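Long-range contacts in putative lipoprotein (Bacteroides fragilis, PDB 3NQI), which is of unknown function but, as a putative lipoprotein, is probably anchored to the bacterial cell envelope through a lipid: residues P37-P42 with K70-A75; A47-I52 with F191-I196; V96-P101 with N226-T231; L168-K173 with I217-N222. All coordinates share one frame; numbering follows the deposited sequence.

Contact 1 of 4, residues P37-P42 with K70-A75; sequences PTNTIP and KITLLA
Chi1 of Asn-39 (-63°) starts CG toward Leu-73, and chi2 (74°) then turns the carboxamide to that residue's backbone; Thr-38, for its part, holds OG1 between its backbone N and carbonyl carbon, on the side of Thr-72. The motif is the frayed end of a parallel beta pairing, where strand 34-37 stops beside strand 68-73 and a side-chain amide continues the ladder. The last bridge joins Pro-37 to Ile-71. Ile-71 pairs with both Ile-36 and Thr-38, the amide of Thr-38 donating to Ile-71 O at 2.9 Å. A proline suits the residue between, because its missing N-H is not needed for this bridge; its CA makes a C-H...O contact of 3.3 Å with Ile-71 O.

Beyond the bridge Asn-39 takes over with its carboxamide, which offers an acceptor and a donor side by side, matching the N-H and C=O of Leu-73, which point to the same side of the strand. OD1 receives Leu-73 N at 2.8 Å on a lone pair, and ND2 gives to a lone pair of Leu-73 O at 3.1 Å, nearly straight (166° at the hydrogen). The two bonds fix the rotation of the amide, and the Asn-39 side chain crosses that of Leu-73 at about a right angle. Leu-73 itself turns CD1 to Pro-37 CB, 4.2 Å away, with Phe-27 touching both residues. On the polar side, Asp-57 binds both threonines, OD2 to Thr-38 OG1 and OD1 to Thr-72 OG1. The methyl of Thr-38 serves a different neighbour, its CG2 resting 3.8 Å from Lys-70 CB.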
loop_
_atom_site.group_PDB
_atom_site.type_symbol
_atom_site.label_atom_id
_atom_site.label_comp_id
_atom_site.label_asym_id
_atom_site.label_seq_id
_atom_site.Cartn_x
_atom_site.Cartn_y
_atom_site.Cartn_z
ATOM N N PRO A 37 -8.899 -8.794 -19.261
ATOM C CA PRO A 37 -10.280 -8.321 -19.244
ATOM C C PRO A 37 -10.974 -8.518 -20.577
ATOM O O PRO A 37 -10.367 -8.322 -21.631
ATOM C CB PRO A 37 -10.149 -6.815 -18.966
ATOM C CG PRO A 37 -8.794 -6.600 -18.493
ATOM C CD PRO A 37 -7.953 -7.672 -19.131
ATOM N N THR A 38 -12.222 -8.956 -20.506
ATOM C CA THR A 38 -13.080 -9.083 -21.661
ATOM C C THR A 38 -14.257 -8.101 -21.603
ATOM O O THR A 38 -15.155 -8.171 -22.438
ATOM C CB THR A 38 -13.673 -10.489 -21.729
ATOM O OG1 THR A 38 -14.480 -10.703 -20.571
ATOM C CG2 THR A 38 -12.572 -11.545 -21.806
ATOM N N ASN A 39 -14.284 -7.207 -20.623
ATOM C CA ASN A 39 -15.274 -6.123 -20.618
ATOM C C ASN A 39 -15.310 -5.408 -21.969
ATOM O O ASN A 39 -14.271 -5.248 -22.625
ATOM C CB ASN A 39 -14.974 -5.136 -19.487
ATOM C CG ASN A 39 -15.095 -5.789 -18.123
ATOM O OD1 ASN A 39 -14.225 -6.583 -17.717
ATOM N ND2 ASN A 39 -16.186 -5.509 -17.427
ATOM N N THR A 40 -16.509 -5.026 -22.405
ATOM C CA THR A 40 -16.698 -4.368 -23.692
ATOM C C THR A 40 -16.286 -2.900 -23.639
ATOM O O THR A 40 -15.934 -2.325 -24.668
ATOM C CB THR A 40 -18.147 -4.505 -24.165
ATOM O OG1 THR A 40 -19.007 -4.070 -23.118
ATOM C CG2 THR A 40 -18.470 -5.964 -24.492
ATOM N N ILE A 41 -16.326 -2.279 -22.466
ATOM C CA ILE A 41 -15.767 -0.923 -22.302
ATOM C C ILE A 41 -14.290 -1.069 -21.895
ATOM O O ILE A 41 -13.998 -1.754 -20.918
ATOM C CB ILE A 41 -16.495 -0.113 -21.188
ATOM C CG1 ILE A 41 -18.018 -0.093 -21.410
ATOM C CG2 ILE A 41 -15.955 1.331 -21.118
ATOM C CD1 ILE A 41 -18.452 0.467 -22.712
ATOM N N PRO A 42 -13.358 -0.436 -22.643
ATOM C CA PRO A 42 -11.927 -0.578 -22.349
ATOM C C PRO A 42 -11.519 -0.128 -20.956
ATOM O O PRO A 42 -11.983 0.873 -20.473
ATOM C CB PRO A 42 -11.243 0.339 -23.369
ATOM C CG PRO A 42 -12.248 0.576 -24.448
ATOM C CD PRO A 42 -13.608 0.382 -23.846
ATOM N N LYS A 70 -9.019 -15.310 -18.875
ATOM C CA LYS A 70 -9.902 -14.221 -19.296
ATOM C C LYS A 70 -10.846 -13.876 -18.146
ATOM O O LYS A 70 -11.455 -14.778 -17.560
ATOM C CB LYS A 70 -10.745 -14.630 -20.504
ATOM C CG LYS A 70 -9.939 -15.118 -21.682
ATOM C CD LYS A 70 -9.840 -14.104 -22.799
ATOM C CE LYS A 70 -9.551 -14.832 -24.104
ATOM N NZ LYS A 70 -9.275 -13.891 -25.215
ATOM N N ILE A 71 -10.970 -12.594 -17.815
ATOM C CA ILE A 71 -11.844 -12.184 -16.715
ATOM C C ILE A 71 -12.840 -11.090 -17.113
ATOM O O ILE A 71 -12.648 -10.367 -18.066
ATOM C CB ILE A 71 -11.048 -11.679 -15.465
ATOM C CG1 ILE A 71 -10.141 -10.504 -15.819
ATOM C CG2 ILE A 71 -10.201 -12.803 -14.860
ATOM C CD1 ILE A 71 -9.737 -9.633 -14.624
ATOM N N THR A 72 -13.900 -10.987 -16.334
ATOM C CA THR A 72 -14.820 -9.867 -16.404
ATOM C C THR A 72 -14.677 -9.076 -15.106
ATOM O O THR A 72 -14.900 -9.603 -14.033
ATOM C CB THR A 72 -16.270 -10.398 -16.610
ATOM O OG1 THR A 72 -16.334 -11.043 -17.884
ATOM C CG2 THR A 72 -17.316 -9.260 -16.547
ATOM N N LEU A 73 -14.285 -7.804 -15.213
ATOM C CA LEU A 73 -14.242 -6.929 -14.071
ATOM C C LEU A 73 -15.666 -6.645 -13.644
ATOM O O LEU A 73 -16.543 -6.377 -14.487
ATOM C CB LEU A 73 -13.501 -5.625 -14.408
ATOM C CG LEU A 73 -12.009 -5.867 -14.691
ATOM C CD1 LEU A 73 -11.380 -4.756 -15.515
ATOM C CD2 LEU A 73 -11.230 -6.045 -13.347
ATOM N N LEU A 74 -15.894 -6.725 -12.336
ATOM C CA LEU A 74 -17.197 -6.460 -11.734
ATOM C C LEU A 74 -17.309 -5.049 -11.083
ATOM O O LEU A 74 -18.370 -4.669 -10.577
ATOM C CB LEU A 74 -17.494 -7.574 -10.733
ATOM C CG LEU A 74 -17.710 -8.971 -11.347
ATOM C CD1 LEU A 74 -17.877 -10.039 -10.246
ATOM C CD2 LEU A 74 -18.917 -9.021 -12.292
ATOM N N ALA A 75 -16.224 -4.278 -11.080
ATOM C CA ALA A 75 -16.252 -2.921 -10.551
ATOM C C ALA A 75 -15.172 -2.199 -11.281
ATOM O O ALA A 75 -14.302 -2.837 -11.857
ATOM C CB ALA A 75 -15.959 -2.906 -9.065
#

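Contact 2 of 4, residues A47-I52 with F191-I196; sequences ARMAYI and FKAYEI
Met-49 (selenomethionine), Tyr-51 and Arg-48 meet Ala-193, Phe-191 and Glu-195 one for one, as two nearly antiparallel strands face each other through side chains. Strands 49-56 and 186-195 each hydrogen-bond to strand 78-87, and the side chains between them pack against one another. At the middle, Met-49 CB lies 3.7 Å from Ala-193 CB; the small alanine admits the approach, and Ile-80 touches both residues. Toward one end the Tyr-51 and Phe-191 rings are tilted 29° and displaced, with centroids 5.6 Å apart and little overlap, so the touch is between Tyr-51 CE1 and Phe-191 CE2, 3.7 Å apart.

At the other end Arg-48 lays a guanidinium face on aliphatic carbon. Glu-195 CG sits 3.3 Å above the plane, over its centre, and Glu-195 CB is 3.4 Å from Arg-48 NH2. A bend at chi2 (-68°) carries Glu-195 CD away from that contact, and the carboxylate stands 87° from the guanidinium plane. The opposite charges stay apart, NH1 of Arg-48 to OE2 of Glu-195 being 5.2 Å, though they may still attract weakly.

The second shell fixes these groups. Ser-197 OG binds Glu-195 OE2, while Arg-48 NH2 is shared between Thr-123 OG1 and a water at 2.8 Å that reaches Ala-193 O only weakly. Phe-191 also packs on Val-125 and Pro-127. Asp-81 anchors the start of strand 49-56, its OD2 bonding to Arg-48 N and its OD1 to Met-49 N.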
loop_
_atom_site.group_PDB
_atom_site.type_symbol
_atom_site.label_atom_id
_atom_site.label_comp_id
_atom_site.label_asym_id
_atom_site.label_seq_id
_atom_site.Cartn_x
_atom_site.Cartn_y
_atom_site.Cartn_z
ATOM N N ALA A 47 -2.130 3.065 -13.600
ATOM C CA ALA A 47 -1.541 2.789 -12.293
ATOM C C ALA A 47 -0.518 1.719 -12.542
ATOM O O ALA A 47 -0.548 1.065 -13.579
ATOM C CB ALA A 47 -2.621 2.310 -11.306
ATOM N N ARG A 48 0.381 1.542 -11.596
ATOM C CA ARG A 48 1.366 0.479 -11.659
ATOM C C ARG A 48 0.780 -0.723 -10.962
ATOM O O ARG A 48 0.978 -1.869 -11.402
ATOM C CB ARG A 48 2.675 0.943 -11.016
ATOM C CG ARG A 48 3.916 0.221 -11.559
ATOM C CD ARG A 48 5.199 0.493 -10.779
ATOM N NE ARG A 48 5.034 0.093 -9.398
ATOM C CZ ARG A 48 5.069 -1.157 -8.915
ATOM N NH1 ARG A 48 5.313 -2.231 -9.672
ATOM N NH2 ARG A 48 4.851 -1.327 -7.625
HETATM N N MSE A 49 0.006 -0.480 -9.887
HETATM C CA MSE A 49 -0.645 -1.546 -9.121
HETATM C C MSE A 49 -2.123 -1.239 -8.851
HETATM O O MSE A 49 -2.477 -0.112 -8.744
HETATM C CB MSE A 49 0.060 -1.709 -7.768
HETATM C CG MSE A 49 1.514 -2.146 -7.814
HETATM SE SE MSE A 49 1.650 -4.094 -8.108
HETATM C CE MSE A 49 0.387 -5.151 -6.861
ATOM N N ALA A 50 -2.989 -2.254 -8.675
ATOM C CA ALA A 50 -4.431 -2.017 -8.547
ATOM C C ALA A 50 -5.105 -3.017 -7.636
ATOM O O ALA A 50 -4.512 -4.011 -7.326
ATOM C CB ALA A 50 -5.160 -2.086 -9.985
ATOM N N TYR A 51 -6.274 -2.665 -7.136
ATOM C CA TYR A 51 -7.208 -3.605 -6.514
ATOM C C TYR A 51 -8.375 -3.854 -7.497
ATOM O O TYR A 51 -9.039 -2.912 -7.954
ATOM C CB TYR A 51 -7.716 -3.028 -5.195
ATOM C CG TYR A 51 -8.652 -3.937 -4.455
ATOM C CD1 TYR A 51 -8.166 -4.981 -3.693
ATOM C CD2 TYR A 51 -10.041 -3.745 -4.519
ATOM C CE1 TYR A 51 -9.031 -5.837 -2.988
ATOM C CE2 TYR A 51 -10.910 -4.585 -3.809
ATOM C CZ TYR A 51 -10.389 -5.613 -3.045
ATOM O OH TYR A 51 -11.227 -6.463 -2.369
ATOM N N ILE A 52 -8.638 -5.104 -7.834
ATOM C CA ILE A 52 -9.749 -5.423 -8.728
ATOM C C ILE A 52 -10.700 -6.389 -8.068
ATOM O O ILE A 52 -10.325 -7.083 -7.140
ATOM C CB ILE A 52 -9.292 -5.997 -10.098
ATOM C CG1 ILE A 52 -8.575 -7.339 -9.977
ATOM C CG2 ILE A 52 -8.409 -4.944 -10.864
ATOM C CD1 ILE A 52 -8.184 -7.903 -11.377
ATOM N N PHE A 191 -5.926 -0.699 0.378
ATOM C CA PHE A 191 -4.574 -1.217 0.169
ATOM C C PHE A 191 -3.701 -0.122 -0.438
ATOM O O PHE A 191 -4.204 0.658 -1.250
ATOM C CB PHE A 191 -4.559 -2.347 -0.744
ATOM C CG PHE A 191 -5.136 -3.580 -0.163
ATOM C CD1 PHE A 191 -4.438 -4.305 0.764
ATOM C CD2 PHE A 191 -6.350 -4.028 -0.584
ATOM C CE1 PHE A 191 -4.981 -5.491 1.284
ATOM C CE2 PHE A 191 -6.896 -5.175 -0.058
ATOM C CZ PHE A 191 -6.188 -5.912 0.857
ATOM N N LYS A 192 -2.433 -0.065 -0.020
ATOM C CA LYS A 192 -1.436 0.868 -0.616
ATOM C C LYS A 192 -0.236 0.019 -1.035
ATOM O O LYS A 192 0.322 -0.738 -0.232
ATOM C CB LYS A 192 -1.037 1.926 0.402
ATOM C CG LYS A 192 -2.211 2.829 0.822
ATOM C CD LYS A 192 -2.473 3.878 -0.320
ATOM C CE LYS A 192 -3.753 4.571 -0.198
ATOM N NZ LYS A 192 -3.930 5.332 -1.475
ATOM N N ALA A 193 0.118 0.114 -2.309
ATOM C CA ALA A 193 1.212 -0.653 -2.880
ATOM C C ALA A 193 2.430 0.248 -3.145
ATOM O O ALA A 193 2.296 1.391 -3.650
ATOM C CB ALA A 193 0.755 -1.366 -4.176
ATOM N N TYR A 194 3.611 -0.277 -2.790
ATOM C CA TYR A 194 4.891 0.448 -2.791
ATOM C C TYR A 194 5.945 -0.267 -3.603
ATOM O O TYR A 194 6.372 -1.393 -3.274
ATOM C CB TYR A 194 5.468 0.628 -1.374
ATOM C CG TYR A 194 4.545 1.391 -0.472
ATOM C CD1 TYR A 194 3.508 0.760 0.195
ATOM C CD2 TYR A 194 4.662 2.735 -0.349
ATOM C CE1 TYR A 194 2.605 1.477 0.969
ATOM C CE2 TYR A 194 3.786 3.479 0.461
ATOM C CZ TYR A 194 2.784 2.870 1.102
ATOM O OH TYR A 194 1.908 3.621 1.852
ATOM N N GLU A 195 6.404 0.415 -4.650
ATOM C CA GLU A 195 7.553 -0.088 -5.409
ATOM C C GLU A 195 8.815 0.262 -4.627
ATOM O O GLU A 195 9.146 1.433 -4.455
ATOM C CB GLU A 195 7.586 0.560 -6.834
ATOM C CG GLU A 195 8.210 -0.315 -7.918
ATOM C CD GLU A 195 9.718 -0.544 -7.752
ATOM O OE1 GLU A 195 10.407 0.308 -7.144
ATOM O OE2 GLU A 195 10.232 -1.534 -8.291
ATOM N N ILE A 196 9.556 -0.734 -4.189
ATOM C CA ILE A 196 10.658 -0.531 -3.265
ATOM C C ILE A 196 12.062 -0.857 -3.866
ATOM O O ILE A 196 13.019 -0.890 -3.132
ATOM C CB ILE A 196 10.465 -1.273 -1.969
ATOM C CG1 ILE A 196 10.314 -2.779 -2.219
ATOM C CG2 ILE A 196 9.238 -0.690 -1.183
ATOM C CD1 ILE A 196 10.618 -3.590 -0.963
HETATM O O HOH W 1 3.090 0.681 -6.730
#

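Contact 3 of 4, residues V96-P101 with N226-T231; sequences VTTNAP and NKLEDT
Asn-226 meets Pro-101 where two irregular loops pack together, one of them folded into a type I beta turn from Lys-227 to Asp-230. The puckered proline ring packs by CD and CG against the carbonyl group of Asn-226, Pro-101 CD lying 3.4 Å from Asn-226 O. The side-chain OD1 of Asn-226 comes within 3.3 Å of Pro-101 O. Both are acceptors, and Arg-131 reconciles them, giving NE to OD1 and NH2 to the proline carbonyl. The amide of Asn-226 serves in both senses, since its ND2 donates to Ile-181 O.

At Lys-227 the backbone carbonyl carbon passes the ring, while the side chain leads away to a long salt bridge with Asp-230. Between the loops a water does what direct backbone bonds do not: it donates to Asn-226 O at 2.8 Å and to Asn-99 O at 3.2 Å, and accepts from Leu-228 N at 2.9 Å.

Leu-228 makes the main apolar contact, and leucine suits it, having two methyls to reach Thr-98 and adjoining backbone. Chi1 of -174° puts CG anti to the backbone N and chi2 of 60° sets the methyls, CD2 3.4 Å from Thr-98 O and CD1 3.9 Å from Thr-98 CG2. Gln-220 of strand 214-221 touches both Thr-98 and Leu-228. Asp-230 ends the turn: its N gives a weak bond to Lys-227 O at 3.3 Å, and its OD2 accepts from Ser-232 N.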
loop_
_atom_site.group_PDB
_atom_site.type_symbol
_atom_site.label_atom_id
_atom_site.label_comp_id
_atom_site.label_asym_id
_atom_site.label_seq_id
_atom_site.Cartn_x
_atom_site.Cartn_y
_atom_site.Cartn_z
ATOM N N VAL A 96 8.695 13.370 5.508
ATOM C CA VAL A 96 7.286 13.658 5.749
ATOM C C VAL A 96 7.037 13.516 7.262
ATOM O O VAL A 96 7.538 12.581 7.898
ATOM C CB VAL A 96 6.377 12.667 4.928
ATOM C CG1 VAL A 96 4.897 12.877 5.241
ATOM C CG2 VAL A 96 6.623 12.826 3.432
ATOM N N THR A 97 6.263 14.431 7.827
ATOM C CA THR A 97 5.917 14.390 9.242
ATOM C C THR A 97 4.512 13.799 9.394
ATOM O O THR A 97 3.557 14.271 8.771
ATOM C CB THR A 97 6.039 15.797 9.843
ATOM O OG1 THR A 97 7.420 16.155 9.860
ATOM C CG2 THR A 97 5.502 15.855 11.259
ATOM N N THR A 98 4.390 12.742 10.188
ATOM C CA THR A 98 3.092 12.164 10.459
ATOM C C THR A 98 2.216 13.154 11.237
ATOM O O THR A 98 2.707 13.821 12.165
ATOM C CB THR A 98 3.258 10.903 11.221
ATOM O OG1 THR A 98 3.813 9.953 10.321
ATOM C CG2 THR A 98 1.917 10.421 11.787
ATOM N N ASN A 99 0.957 13.313 10.826
ATOM C CA ASN A 99 0.024 14.106 11.610
ATOM C C ASN A 99 -1.269 13.441 11.980
ATOM O O ASN A 99 -2.191 14.110 12.487
ATOM C CB ASN A 99 -0.215 15.489 10.967
ATOM C CG ASN A 99 -1.058 15.430 9.666
ATOM O OD1 ASN A 99 -1.519 14.376 9.235
ATOM N ND2 ASN A 99 -1.261 16.587 9.054
ATOM N N ALA A 100 -1.340 12.139 11.787
ATOM C CA ALA A 100 -2.527 11.375 12.128
ATOM C C ALA A 100 -2.130 9.957 12.383
ATOM O O ALA A 100 -1.167 9.482 11.799
ATOM C CB ALA A 100 -3.614 11.456 11.040
ATOM N N PRO A 101 -2.854 9.276 13.288
ATOM C CA PRO A 101 -2.645 7.888 13.508
ATOM C C PRO A 101 -3.562 7.029 12.616
ATOM O O PRO A 101 -4.748 7.378 12.430
ATOM C CB PRO A 101 -3.078 7.725 14.957
ATOM C CG PRO A 101 -4.216 8.707 15.111
ATOM C CD PRO A 101 -3.904 9.822 14.194
ATOM N N ASN A 226 -8.741 9.606 16.517
ATOM C CA ASN A 226 -7.839 10.052 15.509
ATOM C C ASN A 226 -6.868 11.108 15.960
ATOM O O ASN A 226 -6.380 11.882 15.152
ATOM C CB ASN A 226 -8.652 10.584 14.327
ATOM C CG ASN A 226 -7.958 10.292 13.008
ATOM O OD1 ASN A 226 -7.486 9.179 12.813
ATOM N ND2 ASN A 226 -7.882 11.285 12.116
ATOM N N LYS A 227 -6.561 11.139 17.256
ATOM C CA LYS A 227 -5.644 12.146 17.781
ATOM C C LYS A 227 -4.227 11.569 17.890
ATOM O O LYS A 227 -3.988 10.602 18.635
ATOM C CB LYS A 227 -6.143 12.613 19.135
ATOM C CG LYS A 227 -7.453 13.445 19.072
ATOM C CD LYS A 227 -8.002 13.793 20.473
ATOM C CE LYS A 227 -8.469 12.551 21.231
ATOM N NZ LYS A 227 -9.247 12.880 22.447
ATOM N N LEU A 228 -3.276 12.145 17.146
ATOM C CA LEU A 228 -1.908 11.606 17.139
ATOM C C LEU A 228 -1.277 11.670 18.547
ATOM O O LEU A 228 -0.699 10.684 19.024
ATOM C CB LEU A 228 -1.011 12.397 16.166
ATOM C CG LEU A 228 0.402 11.884 15.942
ATOM C CD1 LEU A 228 0.365 10.450 15.370
ATOM C CD2 LEU A 228 1.183 12.796 15.001
ATOM N N GLU A 229 -1.398 12.827 19.191
ATOM C CA GLU A 229 -0.823 13.077 20.540
ATOM C C GLU A 229 -1.647 12.537 21.704
ATOM O O GLU A 229 -1.442 12.931 22.825
ATOM C CB GLU A 229 -0.573 14.573 20.776
ATOM C CG GLU A 229 0.358 15.241 19.758
ATOM C CD GLU A 229 1.696 14.508 19.603
ATOM O OE1 GLU A 229 2.343 14.159 20.636
ATOM O OE2 GLU A 229 2.102 14.274 18.437
ATOM N N ASP A 230 -2.563 11.631 21.440
ATOM C CA ASP A 230 -3.314 10.959 22.475
ATOM C C ASP A 230 -2.460 9.869 23.154
ATOM O O ASP A 230 -1.610 9.215 22.519
ATOM C CB ASP A 230 -4.559 10.343 21.848
ATOM C CG ASP A 230 -5.559 9.890 22.863
ATOM O OD1 ASP A 230 -6.308 10.725 23.373
ATOM O OD2 ASP A 230 -5.606 8.680 23.125
ATOM N N THR A 231 -2.714 9.632 24.449
ATOM C CA THR A 231 -2.007 8.580 25.138
ATOM C C THR A 231 -2.396 7.185 24.583
ATOM O O THR A 231 -1.712 6.220 24.899
ATOM C CB THR A 231 -2.138 8.654 26.696
ATOM O OG1 THR A 231 -3.514 8.652 27.049
ATOM C CG2 THR A 231 -1.505 9.949 27.226
HETATM O O HOH W 2 -4.246 13.672 14.859
#

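Contact 4 of 4, residues L168-K173 with I217-N222; sequences LYLRYK and IVAQQN
Leu-168 to Leu-170 and Ile-217 to Val-218 pair as parallel beta strands, their short axes 4.7 Å apart at closest and turned by 31°. Two bonds grip Val-218: its N donates to Leu-168 O and its O accepts from Leu-170 N, both at 2.9 Å.

On one face of the pair Leu-168 CD1 and Ile-217 CD1 touch at 4.0 Å. Ile-124 of strand 123-132 packs against both, and such branched aliphatic chains suit this buried side. The opposite face carries Tyr-169 and Val-218, side by side and pointing the same way. In the tyrosine, CG anti to the carbonyl carbon (chi1 -74°) starts the ring on the Val-218 side, and chi2 turns a face to the valine. Val-218 CB makes a CH-pi contact over that face, 4.2 Å from the centroid and 26° off the ring normal. A compact beta-branched residue fits here, since its methyls spread over the CD2-CE2 side of the ring, Val-218 CG1 lying 3.8 Å from Tyr-169 CE2.

Past this point the strands separate, the gap widening to 5.3 Å between Leu-170 CA and Ala-219 CA. Leu-170 still touches Ala-219, but Tyr-172 pairs with Asn-99 from the loop before strand 107-109. Waters enter here: one links Arg-171 NH1, Gln-220 NE2 and Leu-170 O, and another joins Leu-170 O to Val-218 O, its bond to Leu-170 being weak. A third stands in for the next rung, donating to Leu-170 O at 2.7 Å and accepting from Gln-220 N at 2.9 Å.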
loop_
_atom_site.group_PDB
_atom_site.type_symbol
_atom_site.label_atom_id
_atom_site.label_comp_id
_atom_site.label_asym_id
_atom_site.label_seq_id
_atom_site.Cartn_x
_atom_site.Cartn_y
_atom_site.Cartn_z
ATOM N N LEU A 168 11.351 0.451 7.569
ATOM C CA LEU A 168 10.639 1.537 6.885
ATOM C C LEU A 168 9.608 2.209 7.817
ATOM O O LEU A 168 8.862 1.531 8.502
ATOM C CB LEU A 168 9.952 1.017 5.647
ATOM C CG LEU A 168 10.842 0.281 4.627
ATOM C CD1 LEU A 168 9.924 -0.249 3.475
ATOM C CD2 LEU A 168 11.956 1.195 4.140
ATOM N N TYR A 169 9.593 3.534 7.861
ATOM C CA TYR A 169 8.615 4.250 8.675
ATOM C C TYR A 169 7.401 4.624 7.824
ATOM O O TYR A 169 7.571 5.151 6.751
ATOM C CB TYR A 169 9.236 5.507 9.275
ATOM C CG TYR A 169 10.161 5.163 10.393
ATOM C CD1 TYR A 169 11.445 4.694 10.145
ATOM C CD2 TYR A 169 9.734 5.267 11.736
ATOM C CE1 TYR A 169 12.268 4.350 11.191
ATOM C CE2 TYR A 169 10.555 4.914 12.775
ATOM C CZ TYR A 169 11.816 4.455 12.493
ATOM O OH TYR A 169 12.664 4.128 13.525
ATOM N N LEU A 170 6.191 4.284 8.270
ATOM C CA LEU A 170 4.964 4.844 7.633
ATOM C C LEU A 170 4.744 6.252 8.103
ATOM O O LEU A 170 4.553 6.480 9.321
ATOM C CB LEU A 170 3.741 4.054 7.993
ATOM C CG LEU A 170 2.397 4.560 7.439
ATOM C CD1 LEU A 170 2.461 4.565 5.910
ATOM C CD2 LEU A 170 1.300 3.609 7.901
ATOM N N ARG A 171 4.844 7.210 7.177
ATOM C CA ARG A 171 4.515 8.563 7.481
ATOM C C ARG A 171 3.143 8.921 6.861
ATOM O O ARG A 171 2.962 8.937 5.635
ATOM C CB ARG A 171 5.639 9.533 7.054
ATOM C CG ARG A 171 7.018 9.191 7.602
ATOM C CD ARG A 171 7.067 9.121 9.151
ATOM N NE ARG A 171 8.423 9.317 9.654
ATOM C CZ ARG A 171 8.824 9.115 10.908
ATOM N NH1 ARG A 171 7.988 8.698 11.848
ATOM N NH2 ARG A 171 10.090 9.353 11.231
ATOM N N TYR A 172 2.172 9.187 7.732
ATOM C CA TYR A 172 0.766 9.386 7.348
ATOM C C TYR A 172 0.408 10.812 7.588
ATOM O O TYR A 172 0.449 11.300 8.731
ATOM C CB TYR A 172 -0.117 8.472 8.176
ATOM C CG TYR A 172 -1.605 8.617 8.054
ATOM C CD1 TYR A 172 -2.218 9.121 6.889
ATOM C CD2 TYR A 172 -2.433 8.209 9.104
ATOM C CE1 TYR A 172 -3.592 9.264 6.801
ATOM C CE2 TYR A 172 -3.833 8.286 9.018
ATOM C CZ TYR A 172 -4.423 8.809 7.853
ATOM O OH TYR A 172 -5.771 8.944 7.717
ATOM N N LYS A 173 0.137 11.519 6.490
ATOM C CA LYS A 173 -0.193 12.898 6.514
ATOM C C LYS A 173 -1.610 13.094 5.942
ATOM O O LYS A 173 -1.934 12.559 4.862
ATOM C CB LYS A 173 0.812 13.706 5.672
ATOM C CG LYS A 173 0.601 15.189 5.759
ATOM C CD LYS A 173 1.649 15.988 4.973
ATOM N N ILE A 217 7.906 -2.586 9.131
ATOM C CA ILE A 217 7.102 -1.373 8.874
ATOM C C ILE A 217 6.713 -0.811 10.243
ATOM O O ILE A 217 6.060 -1.460 11.037
ATOM C CB ILE A 217 5.830 -1.691 8.082
ATOM C CG1 ILE A 217 6.141 -2.454 6.755
ATOM C CG2 ILE A 217 4.987 -0.406 7.838
ATOM C CD1 ILE A 217 6.902 -1.727 5.727
ATOM N N VAL A 218 7.107 0.418 10.499
ATOM C CA VAL A 218 6.903 1.054 11.778
ATOM C C VAL A 218 5.722 2.061 11.640
ATOM O O VAL A 218 5.855 3.065 10.907
ATOM C CB VAL A 218 8.167 1.819 12.256
ATOM C CG1 VAL A 218 7.914 2.361 13.707
ATOM C CG2 VAL A 218 9.438 0.916 12.278
ATOM N N ALA A 219 4.608 1.821 12.330
ATOM C CA ALA A 219 3.421 2.722 12.254
ATOM C C ALA A 219 3.023 3.328 13.615
ATOM O O ALA A 219 3.172 2.666 14.652
ATOM C CB ALA A 219 2.227 1.949 11.672
ATOM N N GLN A 220 2.533 4.573 13.605
ATOM C CA GLN A 220 1.819 5.170 14.758
ATOM C C GLN A 220 0.331 4.905 14.595
ATOM O O GLN A 220 -0.305 5.309 13.585
ATOM C CB GLN A 220 2.103 6.669 14.911
ATOM C CG GLN A 220 3.521 6.949 15.229
ATOM C CD GLN A 220 3.790 8.412 15.488
ATOM O OE1 GLN A 220 3.813 8.877 16.647
ATOM N NE2 GLN A 220 4.032 9.141 14.415
ATOM N N GLN A 221 -0.215 4.125 15.527
ATOM C CA GLN A 221 -1.602 3.758 15.425
ATOM C C GLN A 221 -2.352 4.009 16.702
ATOM O O GLN A 221 -1.769 4.100 17.777
ATOM C CB GLN A 221 -1.757 2.323 14.934
ATOM C CG GLN A 221 -1.447 1.295 15.863
ATOM C CD GLN A 221 -1.527 -0.091 15.214
ATOM O OE1 GLN A 221 -0.955 -0.317 14.149
ATOM N NE2 GLN A 221 -2.217 -1.016 15.864
ATOM N N ASN A 222 -3.664 4.179 16.562
ATOM C CA ASN A 222 -4.525 4.511 17.714
ATOM C C ASN A 222 -5.868 3.855 17.427
ATOM O O ASN A 222 -6.531 4.183 16.430
ATOM C CB ASN A 222 -4.606 6.027 17.847
ATOM C CG ASN A 222 -5.532 6.524 18.998
ATOM O OD1 ASN A 222 -6.520 5.868 19.399
ATOM N ND2 ASN A 222 -5.198 7.704 19.524
HETATM O O HOH W 3 4.923 8.228 12.050
HETATM O O HOH W 4 2.563 5.917 11.036
HETATM O O HOH W 5 5.941 5.622 12.298
#

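From the N terminus, residues 37-42 open contact 1, and strand 49-56 opens contact 2 before strand 68-73 closes contact 1, so the two cross. They also touch, Leu-73 and Ile-71 packing on Ile-52. The loop 96-101 then opens contact 3. Strand 165-174 opens contact 4; residues 191-196 close contact 2, crossing both later contacts, and strand 214-221 closes contact 4 inside the loop that residues 226-231 finish. Thr-98 and Asn-99 of contact 3 probably hydrogen-bond to Tyr-172 in contact 4. Contacts 1 and 3 lie on opposite sides of the chain's centre, about 40 Å apart between centres, with contact 2 near the middle, joining the N-terminal strands to those of the later chain.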